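Local coordinates for protein ribose 5-phosphate isomerase B (Anaplasma phagocytophilum, PDB 4EM8) that probably interconverts ribose 5-phosphate and ribulose 5-phosphate, at residues Cys71-Gly76 with Ser114-Pro119; Asn108-Gly113 with Ser124-Phe129; Ala17-Arg22 with Cys41-His46; Phe11-His16 with Gly67-Gly72; Tyr53-Val58 with Asn82-Ile87. All coordinates share one frame; numbering follows the deposited sequence.

Contacts 2 and 4 are the buried ones and share the parallel sheet: strands 67-71 and 109-113 are neighbours in it, joined by backbone bonds such as Leu110 N to Gly67 O. Contact 4 is strand against strand and runs on backbone hydrogen bonds; contact 2 lays a helix over the sheet with apolar side chains. Contacts 1, 3 and 5 are only partly buried and involve loops. Contacts 1 and 4 share Cys71 and Gly72 and hold residues of the predicted substrate site; contact 3 lies next to them, touching both through Ala17 and Ser14. Backbone carbonyls are acceptors in all three. Contact 5 mixes apolar packing with one weak bond and, like contacts 1 and 4, touches the second subunit.

Contact 1: Cys71-Gly76 with Ser114-Pro119; sequences CGTGIG and SRYIDP
Two backbone bonds join the loop after strand 66-71 to the loop after strand 109-113. Ser114 N donates to Cys71 O at 3.0 Å with an N-H...O angle of 164°. One residue further on, Arg115 N donates to Gly72 O at 3.0 Å, in the carbonyl plane and on a lone pair. Arg115 CB lies 3.5 Å from Gly72 O and CG is 4.1 Å from the same oxygen; the chain then runs extended past Gly72, and NH2 at its tip packs against Ala17 CB. Gly72 and Arg115 are both predicted to bind ribulose 5-phosphate. On the other flank the Tyr116 ring turns its edge to Gly72 O, which lies in the ring plane 3.4 Å from CD2, while Thr73 CG2 approaches CE2 obliquely at 4.0 Å, the two side chains pointing the same way. Thr73 OG1 accepts from Ile75 N, an ST turn leading into helix 75-81; Gly72-Gly76 is a predicted substrate-binding segment beside Cys71, the predicted proton acceptor. The contact lies at the C-terminal ends of two adjacent parallel strands, ahead of helices 75-81 and 119-131, and Thr73 and Tyr116 pack on His104 and Leu100 of the second subunit.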
# COMPACT_ATOMS: atom_id res chain seq x y z
N CYS A 71 0.79 -10.21 -6.75
CA CYS A 71 2.09 -10.86 -6.58
C CYS A 71 1.93 -11.73 -5.35
O CYS A 71 0.82 -11.86 -4.83
CB CYS A 71 3.23 -9.86 -6.46
SG CYS A 71 3.21 -8.71 -5.04
N GLY A 72 3.02 -12.32 -4.86
CA GLY A 72 2.89 -13.21 -3.71
C GLY A 72 2.23 -12.60 -2.47
O GLY A 72 1.37 -13.22 -1.83
N THR A 73 2.65 -11.39 -2.16
CA THR A 73 2.20 -10.64 -0.96
C THR A 73 1.27 -9.47 -1.24
O THR A 73 0.54 -8.99 -0.35
CB THR A 73 3.42 -10.05 -0.26
OG1 THR A 73 4.02 -9.06 -1.11
CG2 THR A 73 4.43 -11.16 0.05
N GLY A 74 1.31 -8.97 -2.46
CA GLY A 74 0.62 -7.76 -2.81
C GLY A 74 1.37 -6.48 -2.49
O GLY A 74 1.02 -5.41 -3.02
N ILE A 75 2.43 -6.59 -1.69
CA ILE A 75 3.16 -5.43 -1.19
C ILE A 75 3.90 -4.77 -2.33
O ILE A 75 3.81 -3.55 -2.53
CB ILE A 75 4.17 -5.80 -0.06
CG1 ILE A 75 3.43 -6.40 1.13
CG2 ILE A 75 4.97 -4.56 0.36
CD1 ILE A 75 4.28 -7.27 2.01
N GLY A 76 4.58 -5.58 -3.13
CA GLY A 76 5.37 -5.05 -4.24
C GLY A 76 4.54 -4.42 -5.35
O GLY A 76 4.91 -3.36 -5.88
N SER A 114 -1.38 -13.32 -3.43
CA SER A 114 -1.98 -14.60 -3.80
C SER A 114 -1.59 -15.72 -2.84
O SER A 114 -2.35 -16.66 -2.67
CB SER A 114 -1.57 -15.00 -5.23
OG SER A 114 -0.13 -15.15 -5.32
N ARG A 115 -0.42 -15.61 -2.21
CA ARG A 115 0.02 -16.63 -1.27
C ARG A 115 -0.59 -16.53 0.13
O ARG A 115 -0.36 -17.38 0.94
CB ARG A 115 1.56 -16.65 -1.18
CG ARG A 115 2.16 -17.19 -2.46
CD ARG A 115 3.67 -17.15 -2.46
NE ARG A 115 4.20 -17.74 -3.70
CZ ARG A 115 5.38 -17.44 -4.24
NH1 ARG A 115 6.18 -16.56 -3.67
NH2 ARG A 115 5.77 -18.04 -5.37
N TYR A 116 -1.37 -15.49 0.38
CA TYR A 116 -1.90 -15.17 1.69
C TYR A 116 -3.42 -14.96 1.71
O TYR A 116 -3.98 -14.71 2.78
CB TYR A 116 -1.17 -13.92 2.26
CG TYR A 116 0.30 -14.21 2.47
CD1 TYR A 116 0.74 -14.80 3.65
CD2 TYR A 116 1.23 -13.99 1.47
CE1 TYR A 116 2.07 -15.13 3.83
CE2 TYR A 116 2.57 -14.30 1.65
CZ TYR A 116 2.99 -14.86 2.84
OH TYR A 116 4.30 -15.20 3.02
N ILE A 117 -4.10 -15.05 0.56
CA ILE A 117 -5.57 -14.88 0.53
C ILE A 117 -6.20 -16.04 -0.24
O ILE A 117 -5.68 -16.48 -1.27
CB ILE A 117 -5.93 -13.53 -0.08
CG1 ILE A 117 -7.42 -13.23 0.11
CG2 ILE A 117 -5.56 -13.48 -1.55
CD1 ILE A 117 -7.75 -11.79 -0.19
N ASP A 118 -7.29 -16.59 0.27
CA ASP A 118 -7.91 -17.69 -0.45
C ASP A 118 -8.81 -17.10 -1.54
O ASP A 118 -9.31 -15.97 -1.40
CB ASP A 118 -8.67 -18.62 0.48
CG ASP A 118 -10.14 -18.36 0.45
OD1 ASP A 118 -10.55 -17.44 1.17
OD2 ASP A 118 -10.85 -19.04 -0.31
N PRO A 119 -9.00 -17.86 -2.64
CA PRO A 119 -9.69 -17.31 -3.81
C PRO A 119 -11.10 -16.81 -3.52
O PRO A 119 -11.50 -15.79 -4.06
CB PRO A 119 -9.72 -18.50 -4.78
CG PRO A 119 -8.51 -19.27 -4.44
CD PRO A 119 -8.51 -19.22 -2.93

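Contact 2: Asn108-Gly113 with Ser124-Phe129; sequences NVLCFG and SVLYTF
Asn108 OD1 is held by one hydrogen bond, from Arg88 N, and ND2 of the same amide donates to Asn86 O. Both partners lie outside the two segments, and across the contact itself the meeting is apolar. Leu110 is its centre. The backbone of strand 109-113 points Leu110 CB at the helix and over the middle of the Phe129 ring, 3.8 Å from the centroid and 2° off the normal, a CH-pi contact. With CG anti to the backbone N (chi1 174°), the two methyls then part: CD2 reaches Phe129 CB at 3.7 Å and Leu126 CD1 at 3.8 Å, whereas CD1 meets Val125 CG1 at 4.1 Å. Phe112 turns its ring edge to the helix, with Val125 CB in the ring plane and CE1 3.9 Å from Val125 CG1. Strand 109-113 and helix 124-129 run nearly antiparallel (168°), their axes 10.1 Å apart, as in an alpha/beta layer. Helix 95-105 packs on Val125 and Phe129, helix 19-31 on Phe112 and Leu126, and Val68 of strand 66-71 touches both Phe112 and Leu126.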
# COMPACT_ATOMS: atom_id res chain seq x y z
N ASN A 108 -8.43 3.07 -7.41
CA ASN A 108 -8.73 2.57 -8.75
C ASN A 108 -7.92 1.31 -9.14
O ASN A 108 -8.16 0.74 -10.20
CB ASN A 108 -8.63 3.70 -9.79
CG ASN A 108 -7.29 4.38 -9.81
OD1 ASN A 108 -6.29 3.89 -9.24
ND2 ASN A 108 -7.23 5.54 -10.50
N VAL A 109 -7.01 0.88 -8.26
CA VAL A 109 -6.23 -0.38 -8.42
C VAL A 109 -6.25 -1.20 -7.11
O VAL A 109 -5.83 -0.74 -6.02
CB VAL A 109 -4.78 -0.10 -8.84
CG1 VAL A 109 -3.89 -1.36 -8.81
CG2 VAL A 109 -4.78 0.58 -10.21
N LEU A 110 -6.74 -2.43 -7.24
CA LEU A 110 -6.79 -3.38 -6.14
C LEU A 110 -5.60 -4.35 -6.23
O LEU A 110 -5.40 -4.99 -7.27
CB LEU A 110 -8.12 -4.13 -6.15
CG LEU A 110 -8.42 -5.30 -5.17
CD1 LEU A 110 -8.15 -4.92 -3.71
CD2 LEU A 110 -9.85 -5.82 -5.33
N CYS A 111 -4.79 -4.43 -5.17
CA CYS A 111 -3.69 -5.40 -5.11
C CYS A 111 -3.99 -6.58 -4.18
O CYS A 111 -4.51 -6.36 -3.11
CB CYS A 111 -2.43 -4.68 -4.64
SG CYS A 111 -1.97 -3.30 -5.73
N PHE A 112 -3.63 -7.79 -4.57
CA PHE A 112 -3.76 -8.98 -3.74
C PHE A 112 -2.42 -9.69 -3.57
O PHE A 112 -1.56 -9.60 -4.44
CB PHE A 112 -4.67 -10.03 -4.40
CG PHE A 112 -6.09 -9.65 -4.42
CD1 PHE A 112 -6.82 -9.68 -3.25
CD2 PHE A 112 -6.74 -9.35 -5.62
CE1 PHE A 112 -8.15 -9.35 -3.26
CE2 PHE A 112 -8.07 -9.03 -5.63
CZ PHE A 112 -8.78 -9.05 -4.45
N GLY A 113 -2.30 -10.43 -2.47
CA GLY A 113 -1.17 -11.30 -2.14
C GLY A 113 -1.68 -12.71 -2.28
O GLY A 113 -2.32 -13.25 -1.34
N SER A 124 -14.80 -11.93 -2.84
CA SER A 124 -15.60 -10.99 -2.03
C SER A 124 -14.95 -9.61 -1.97
O SER A 124 -15.65 -8.60 -2.12
CB SER A 124 -15.86 -11.50 -0.61
OG SER A 124 -16.37 -12.81 -0.67
N VAL A 125 -13.62 -9.58 -1.83
CA VAL A 125 -12.89 -8.31 -1.73
C VAL A 125 -13.00 -7.49 -3.01
O VAL A 125 -13.31 -6.29 -2.97
CB VAL A 125 -11.41 -8.49 -1.36
CG1 VAL A 125 -10.69 -7.14 -1.36
CG2 VAL A 125 -11.32 -9.11 0.01
N LEU A 126 -12.78 -8.17 -4.13
CA LEU A 126 -12.97 -7.63 -5.45
C LEU A 126 -14.42 -7.17 -5.67
O LEU A 126 -14.61 -6.12 -6.21
CB LEU A 126 -12.59 -8.66 -6.51
CG LEU A 126 -12.77 -8.21 -7.97
CD1 LEU A 126 -11.96 -6.96 -8.30
CD2 LEU A 126 -12.38 -9.38 -8.88
N TYR A 127 -15.42 -7.93 -5.20
CA TYR A 127 -16.81 -7.52 -5.41
C TYR A 127 -17.08 -6.18 -4.69
O TYR A 127 -17.62 -5.24 -5.27
CB TYR A 127 -17.80 -8.59 -4.94
CG TYR A 127 -19.24 -8.15 -5.17
CD1 TYR A 127 -19.74 -8.10 -6.46
CD2 TYR A 127 -20.06 -7.72 -4.12
CE1 TYR A 127 -21.04 -7.68 -6.71
CE2 TYR A 127 -21.37 -7.29 -4.36
CZ TYR A 127 -21.85 -7.27 -5.66
OH TYR A 127 -23.12 -6.87 -5.97
N THR A 128 -16.65 -6.13 -3.43
CA THR A 128 -16.76 -4.92 -2.58
C THR A 128 -16.07 -3.74 -3.25
O THR A 128 -16.68 -2.68 -3.44
CB THR A 128 -16.18 -5.20 -1.20
OG1 THR A 128 -16.94 -6.24 -0.58
CG2 THR A 128 -16.22 -3.96 -0.27
N PHE A 129 -14.83 -3.95 -3.68
CA PHE A 129 -14.06 -2.93 -4.36
C PHE A 129 -14.81 -2.35 -5.56
O PHE A 129 -14.88 -1.13 -5.72
CB PHE A 129 -12.71 -3.49 -4.83
CG PHE A 129 -11.70 -2.43 -5.21
CD1 PHE A 129 -10.90 -1.84 -4.25
CD2 PHE A 129 -11.55 -2.03 -6.54
CE1 PHE A 129 -9.95 -0.89 -4.58
CE2 PHE A 129 -10.58 -1.08 -6.87
CZ PHE A 129 -9.79 -0.50 -5.89

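Contact 3: Ala17-Arg22 with Cys41-His46; sequences AGVELR and CDPKEH
This is a loop-on-helix contact near the edge of the fold, in which the first turn of helix 19-31 meets the loop that follows strand 35-38. A bifurcated grip carries it: both terminal nitrogens of Arg22 point at Cys41 O. NH2 donates at 2.9 Å, on a carbonyl lone pair and close to the guanidinium plane, while the NH1 bond to Cys41 O is weak at 3.1 Å, with an angle of 133°. CG of Arg22 is anti to its backbone N (chi1 -172°) and the chain bends at chi3 (85°), which turns the edge of the guanidinium toward the loop. Strand 9-14 of the parallel sheet leads into this helix, a beta-alpha unit of the alpha/beta fold. Arg22 NH2 to Ser14 OG links the helix to that strand, and the NH1 salt bridge to Asp38 OD2 links it to strand 35-38. Val19 spreads its two methyls over the loop: CG2 lies 3.7 Å from Cys41 SG and CG1 lies 3.8 Å from Pro43 CB, valine and proline crossing at about a right angle. A type I turn from Asp42 to Glu45 presents Pro43 in this way, and within it Lys44 N meets Asp42 OD1 at 2.9 Å from above the carboxylate plane, forming an Asx turn.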
# COMPACT_ATOMS: atom_id res chain seq x y z
N ALA A 17 3.53 -15.87 -9.29
CA ALA A 17 2.84 -16.30 -8.05
C ALA A 17 1.34 -16.08 -8.17
O ALA A 17 0.53 -16.84 -7.62
CB ALA A 17 3.39 -15.54 -6.84
N GLY A 18 0.97 -15.04 -8.91
CA GLY A 18 -0.41 -14.59 -9.00
C GLY A 18 -1.25 -15.13 -10.14
O GLY A 18 -2.42 -14.77 -10.25
N VAL A 19 -0.68 -15.99 -10.99
CA VAL A 19 -1.37 -16.43 -12.23
C VAL A 19 -2.70 -17.12 -11.95
O VAL A 19 -3.74 -16.74 -12.52
CB VAL A 19 -0.46 -17.34 -13.09
CG1 VAL A 19 -1.25 -17.99 -14.22
CG2 VAL A 19 0.75 -16.56 -13.63
N GLU A 20 -2.70 -18.11 -11.06
CA GLU A 20 -3.91 -18.86 -10.75
C GLU A 20 -5.03 -17.94 -10.21
O GLU A 20 -6.15 -17.99 -10.67
CB GLU A 20 -3.58 -20.00 -9.77
CG GLU A 20 -4.78 -20.75 -9.21
CD GLU A 20 -4.40 -22.03 -8.47
OE1 GLU A 20 -3.19 -22.39 -8.43
OE2 GLU A 20 -5.33 -22.70 -7.92
N LEU A 21 -4.71 -17.06 -9.26
CA LEU A 21 -5.72 -16.15 -8.75
C LEU A 21 -6.19 -15.18 -9.83
O LEU A 21 -7.38 -14.85 -9.92
CB LEU A 21 -5.17 -15.38 -7.55
CG LEU A 21 -6.13 -14.44 -6.83
CD1 LEU A 21 -7.37 -15.21 -6.33
CD2 LEU A 21 -5.40 -13.70 -5.72
N ARG A 22 -5.24 -14.67 -10.63
CA ARG A 22 -5.57 -13.75 -11.71
C ARG A 22 -6.61 -14.36 -12.68
O ARG A 22 -7.53 -13.67 -13.15
CB ARG A 22 -4.30 -13.33 -12.46
CG ARG A 22 -4.56 -12.24 -13.46
CD ARG A 22 -3.38 -11.95 -14.38
NE ARG A 22 -3.33 -12.83 -15.53
CZ ARG A 22 -2.28 -13.54 -15.94
NH1 ARG A 22 -2.38 -14.25 -17.07
NH2 ARG A 22 -1.12 -13.53 -15.28
N CYS A 41 1.35 -11.95 -16.34
CA CYS A 41 2.30 -12.67 -17.22
C CYS A 41 1.71 -13.91 -17.84
O CYS A 41 0.67 -14.42 -17.41
CB CYS A 41 3.54 -13.07 -16.43
SG CYS A 41 3.17 -14.23 -15.09
N ASP A 42 2.39 -14.42 -18.85
CA ASP A 42 1.98 -15.64 -19.53
C ASP A 42 2.00 -16.75 -18.48
O ASP A 42 2.99 -16.88 -17.74
CB ASP A 42 3.00 -15.91 -20.64
CG ASP A 42 2.65 -17.11 -21.51
OD1 ASP A 42 2.13 -18.13 -21.03
OD2 ASP A 42 2.97 -17.03 -22.71
N PRO A 43 0.93 -17.55 -18.39
CA PRO A 43 0.93 -18.66 -17.41
C PRO A 43 2.08 -19.66 -17.55
O PRO A 43 2.47 -20.27 -16.57
CB PRO A 43 -0.41 -19.36 -17.66
CG PRO A 43 -1.28 -18.32 -18.29
CD PRO A 43 -0.36 -17.41 -19.07
N LYS A 44 2.64 -19.80 -18.76
CA LYS A 44 3.82 -20.65 -18.99
C LYS A 44 5.07 -20.15 -18.23
O LYS A 44 6.04 -20.88 -18.10
CB LYS A 44 4.13 -20.75 -20.50
N GLU A 45 5.06 -18.91 -17.77
CA GLU A 45 6.22 -18.31 -17.09
C GLU A 45 6.23 -18.72 -15.62
O GLU A 45 5.29 -18.41 -14.87
CB GLU A 45 6.19 -16.77 -17.19
CG GLU A 45 6.48 -16.18 -18.57
CD GLU A 45 7.93 -16.35 -19.01
OE1 GLU A 45 8.83 -15.89 -18.28
OE2 GLU A 45 8.16 -16.95 -20.09
N HIS A 46 7.31 -19.36 -15.20
CA HIS A 46 7.45 -19.83 -13.81
C HIS A 46 8.21 -18.88 -12.90
O HIS A 46 8.12 -19.02 -11.69
CB HIS A 46 8.03 -21.25 -13.79
CG HIS A 46 7.01 -22.32 -14.15
ND1 HIS A 46 6.01 -22.12 -15.05
CD2 HIS A 46 6.88 -23.64 -13.71
CE1 HIS A 46 5.28 -23.25 -15.17
NE2 HIS A 46 5.81 -24.18 -14.35

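Contact 4: Phe11-His16 with Gly67-Gly72; sequences FLSSDH and GVLICG
Strands 11-14 and 67-71 are parallel neighbours in the Rossmann-like sheet of this family, their axes 4.7 Å apart and 9° from parallel. Four backbone bonds alternate between them. Phe11 O accepts from Val68 N at 2.8 Å, and Val68 O in turn from Ser13 N at 2.9 Å. Next along the strands, Ser13 O accepts from Ile70 N at 3.0 Å. The last and longest bond runs from Asp15 N to Ile70 O at 3.3 Å. The acceptors Val68 O and Ile70 O are met nearly along their C=O axes, whereas the Ser13 O bond is the most bent, its N-H...O angle being 135°.

Side chains pair in register. On one face Leu12 lies alongside Val68, pointing the same way, with Leu12 CD2 against Val68 CB; further along this face comes Ser14, whose OG donates to Asp15 O and has a second partner on helix 19-31. On the other face Ser13 OG is hydrogen-bonded to Tyr53 O, which satisfies that buried hydroxyl although Leu69 CD2 crowds it.

Beyond the strand ends, Asp15, predicted to bind substrate, leans over the predicted proton acceptor Cys71. Its OD1 has weak bonds from Ala17 N and Gly18 N. Its OD2 lies 3.6 Å from Cys71 CB and accepts at 2.6 Å from a water, and that same water accepts from Gly72 N at 2.8 Å.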
# COMPACT_ATOMS: atom_id res chain seq x y z
N PHE A 11 -8.50 -4.19 -15.98
CA PHE A 11 -7.24 -4.72 -16.47
C PHE A 11 -6.53 -5.45 -15.32
O PHE A 11 -6.33 -4.91 -14.19
CB PHE A 11 -6.37 -3.59 -17.05
CG PHE A 11 -6.97 -2.92 -18.26
CD1 PHE A 11 -8.01 -1.99 -18.13
CD2 PHE A 11 -6.48 -3.18 -19.56
CE1 PHE A 11 -8.58 -1.39 -19.25
CE2 PHE A 11 -7.02 -2.56 -20.69
CZ PHE A 11 -8.07 -1.66 -20.54
N LEU A 12 -6.09 -6.68 -15.60
CA LEU A 12 -5.50 -7.51 -14.56
C LEU A 12 -4.11 -7.97 -14.95
O LEU A 12 -3.88 -8.32 -16.10
CB LEU A 12 -6.36 -8.74 -14.32
CG LEU A 12 -7.80 -8.50 -13.81
CD1 LEU A 12 -8.82 -8.62 -14.95
CD2 LEU A 12 -8.15 -9.49 -12.69
N SER A 13 -3.20 -7.98 -13.98
CA SER A 13 -1.91 -8.59 -14.20
C SER A 13 -1.33 -9.22 -12.96
O SER A 13 -1.74 -8.91 -11.83
CB SER A 13 -0.90 -7.60 -14.82
OG SER A 13 -0.33 -6.77 -13.85
N SER A 14 -0.37 -10.11 -13.19
CA SER A 14 0.37 -10.73 -12.14
C SER A 14 1.77 -11.15 -12.55
O SER A 14 2.18 -11.14 -13.74
CB SER A 14 -0.39 -11.98 -11.64
OG SER A 14 -0.22 -13.05 -12.56
N ASP A 15 2.53 -11.50 -11.51
CA ASP A 15 3.74 -12.25 -11.68
C ASP A 15 3.38 -13.74 -11.60
O ASP A 15 2.19 -14.11 -11.60
CB ASP A 15 4.86 -11.80 -10.70
CG ASP A 15 4.62 -12.21 -9.28
OD1 ASP A 15 3.60 -12.85 -8.98
OD2 ASP A 15 5.47 -11.87 -8.43
N HIS A 16 4.38 -14.59 -11.58
CA HIS A 16 4.14 -16.02 -11.64
C HIS A 16 3.34 -16.50 -10.46
O HIS A 16 2.55 -17.42 -10.60
CB HIS A 16 5.47 -16.76 -11.67
CG HIS A 16 6.41 -16.31 -10.61
ND1 HIS A 16 7.06 -15.13 -10.67
CD2 HIS A 16 6.78 -16.90 -9.40
CE1 HIS A 16 7.84 -14.99 -9.58
NE2 HIS A 16 7.65 -16.06 -8.80
N GLY A 67 -7.98 -1.46 -12.20
CA GLY A 67 -6.92 -2.44 -12.36
C GLY A 67 -6.87 -3.37 -11.19
O GLY A 67 -7.31 -3.02 -10.10
N VAL A 68 -6.36 -4.57 -11.43
CA VAL A 68 -6.08 -5.53 -10.38
C VAL A 68 -4.65 -6.04 -10.60
O VAL A 68 -4.31 -6.51 -11.70
CB VAL A 68 -7.07 -6.72 -10.35
CG1 VAL A 68 -6.69 -7.71 -9.27
CG2 VAL A 68 -8.51 -6.26 -10.12
N LEU A 69 -3.82 -5.91 -9.57
CA LEU A 69 -2.43 -6.41 -9.60
C LEU A 69 -2.15 -7.48 -8.54
O LEU A 69 -2.54 -7.33 -7.37
CB LEU A 69 -1.49 -5.24 -9.39
CG LEU A 69 -1.51 -4.14 -10.48
CD1 LEU A 69 -0.70 -2.92 -10.00
CD2 LEU A 69 -0.96 -4.62 -11.82
N ILE A 70 -1.43 -8.55 -8.90
CA ILE A 70 -1.25 -9.67 -7.98
C ILE A 70 0.19 -10.18 -7.93
O ILE A 70 0.76 -10.50 -8.95
CB ILE A 70 -2.18 -10.86 -8.28
CG1 ILE A 70 -3.66 -10.40 -8.52
CG2 ILE A 70 -2.12 -11.90 -7.14
CD1 ILE A 70 -4.52 -11.45 -9.18
N CYS A 71 0.79 -10.21 -6.75
CA CYS A 71 2.09 -10.86 -6.58
C CYS A 71 1.93 -11.73 -5.35
O CYS A 71 0.82 -11.86 -4.83
CB CYS A 71 3.23 -9.86 -6.46
SG CYS A 71 3.21 -8.71 -5.04
N GLY A 72 3.02 -12.32 -4.86
CA GLY A 72 2.89 -13.21 -3.71
C GLY A 72 2.23 -12.60 -2.47
O GLY A 72 1.37 -13.22 -1.83
O HOH W 1 5.60 -12.43 -5.89

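Contact 5: Tyr53-Val58 with Asn82-Ile87; sequences YVHDVV and NRHKNI
Val58 has CG1 anti to the carbonyl carbon (chi1 -56°), which leaves CG2 in the crowded position between the backbone N and the carbonyl carbon. His84, with CG anti to its own carbonyl carbon (chi1 -48°), swings its imidazole across to meet this methyl. CG2 therefore sits over the centre of the His84 ring, 3.8 Å from the centroid and 4° off the normal: a CH-pi contact, with all five ring atoms nearly equidistant. The other side of Val58 is taken by Ile87, whose CD1 lies 3.6 Å from Val58 CB. Asn86 ND2 adds a weak bond to Val58 O, 3.4 Å long. His55 meets the same imidazole obliquely, its CD2 4.3 Å from His84 CE1. The NE2 atoms of His55 and His84 are 4.9 Å apart, so protonation of one ring would probably disfavour that of the other. Arg83 of the second subunit donates through NH2 to Ile87 O and through NH1 to Asn82 O of this chain. A type I turn from His84 to Ile87, in the connection between helix 75-81 and strand 89-91, brings these side chains to the short helix 55-58 of the parallel alpha/beta fold, beside the dimer interface.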
# COMPACT_ATOMS: atom_id res chain seq x y z
N TYR A 53 5.17 -5.98 -14.84
CA TYR A 53 3.77 -6.26 -15.24
C TYR A 53 2.74 -5.21 -14.76
O TYR A 53 1.53 -5.36 -14.91
CB TYR A 53 3.43 -7.70 -14.83
CG TYR A 53 4.17 -8.66 -15.73
CD1 TYR A 53 5.48 -9.03 -15.43
CD2 TYR A 53 3.61 -9.12 -16.90
CE1 TYR A 53 6.18 -9.87 -16.26
CE2 TYR A 53 4.30 -9.96 -17.74
CZ TYR A 53 5.59 -10.34 -17.40
OH TYR A 53 6.30 -11.15 -18.22
N VAL A 54 3.25 -4.09 -14.26
CA VAL A 54 2.41 -2.99 -13.78
C VAL A 54 2.04 -1.98 -14.89
O VAL A 54 0.91 -1.49 -14.98
CB VAL A 54 3.15 -2.29 -12.61
CG1 VAL A 54 2.47 -1.00 -12.19
CG2 VAL A 54 3.27 -3.27 -11.42
N HIS A 55 3.00 -1.68 -15.75
CA HIS A 55 2.84 -0.61 -16.73
C HIS A 55 1.63 -0.75 -17.61
O HIS A 55 0.88 0.20 -17.81
CB HIS A 55 4.10 -0.49 -17.57
CG HIS A 55 5.33 -0.22 -16.75
ND1 HIS A 55 6.15 -1.20 -16.32
CD2 HIS A 55 5.85 0.98 -16.25
CE1 HIS A 55 7.15 -0.66 -15.59
NE2 HIS A 55 6.97 0.67 -15.56
N ASP A 56 1.40 -1.93 -18.14
CA ASP A 56 0.29 -2.15 -19.04
C ASP A 56 -1.08 -1.97 -18.39
O ASP A 56 -2.05 -1.65 -19.08
CB ASP A 56 0.36 -3.54 -19.63
CG ASP A 56 1.32 -3.63 -20.79
OD1 ASP A 56 1.87 -2.60 -21.24
OD2 ASP A 56 1.51 -4.77 -21.25
N VAL A 57 -1.16 -2.21 -17.08
CA VAL A 57 -2.39 -2.03 -16.35
C VAL A 57 -2.59 -0.55 -16.03
O VAL A 57 -3.62 0.04 -16.40
CB VAL A 57 -2.36 -2.91 -15.08
CG1 VAL A 57 -3.52 -2.63 -14.12
CG2 VAL A 57 -2.41 -4.38 -15.48
N VAL A 58 -1.61 0.07 -15.39
CA VAL A 58 -1.76 1.46 -14.95
C VAL A 58 -1.95 2.44 -16.12
O VAL A 58 -2.64 3.45 -15.98
CB VAL A 58 -0.60 1.93 -14.06
CG1 VAL A 58 -0.47 0.98 -12.87
CG2 VAL A 58 0.71 2.08 -14.83
N ASN A 82 1.64 2.68 -7.23
CA ASN A 82 1.50 4.03 -6.69
C ASN A 82 2.61 4.99 -7.06
O ASN A 82 2.61 6.15 -6.65
CB ASN A 82 1.25 3.98 -5.19
CG ASN A 82 -0.15 3.57 -4.89
OD1 ASN A 82 -1.06 4.02 -5.60
ND2 ASN A 82 -0.35 2.69 -3.89
N ARG A 83 3.55 4.49 -7.85
CA ARG A 83 4.54 5.33 -8.55
C ARG A 83 3.89 6.32 -9.53
O ARG A 83 4.50 7.34 -9.83
CB ARG A 83 5.58 4.45 -9.30
CG ARG A 83 6.46 3.61 -8.40
CD ARG A 83 7.64 4.38 -7.89
NE ARG A 83 8.60 3.56 -7.14
CZ ARG A 83 8.58 3.33 -5.82
NH1 ARG A 83 7.62 3.84 -5.04
NH2 ARG A 83 9.55 2.61 -5.25
N HIS A 84 2.68 6.02 -9.99
CA HIS A 84 1.99 6.84 -11.00
C HIS A 84 0.90 7.70 -10.39
O HIS A 84 0.05 7.23 -9.60
CB HIS A 84 1.43 5.92 -12.08
CG HIS A 84 2.43 4.92 -12.59
ND1 HIS A 84 3.13 5.11 -13.72
CD2 HIS A 84 2.90 3.72 -12.03
CE1 HIS A 84 3.99 4.08 -13.89
NE2 HIS A 84 3.83 3.22 -12.86
N LYS A 85 0.91 8.98 -10.76
CA LYS A 85 -0.01 9.98 -10.18
C LYS A 85 -1.51 9.77 -10.47
O LYS A 85 -2.35 10.34 -9.76
CB LYS A 85 0.42 11.40 -10.59
CG LYS A 85 1.84 11.75 -10.13
CD LYS A 85 2.23 13.21 -10.33
CE LYS A 85 3.54 13.51 -9.59
NZ LYS A 85 3.83 14.95 -9.39
N ASN A 86 -1.85 8.99 -11.48
CA ASN A 86 -3.26 8.74 -11.80
C ASN A 86 -3.78 7.52 -11.02
O ASN A 86 -4.95 7.23 -11.09
CB ASN A 86 -3.48 8.49 -13.30
CG ASN A 86 -2.66 7.32 -13.84
OD1 ASN A 86 -1.51 7.14 -13.46
ND2 ASN A 86 -3.25 6.53 -14.75
N ILE A 87 -2.88 6.82 -10.33
CA ILE A 87 -3.17 5.56 -9.69
C ILE A 87 -3.27 5.71 -8.20
O ILE A 87 -2.41 6.35 -7.53
CB ILE A 87 -2.08 4.51 -9.99
CG1 ILE A 87 -1.93 4.24 -11.50
CG2 ILE A 87 -2.39 3.21 -9.25
CD1 ILE A 87 -3.18 3.76 -12.25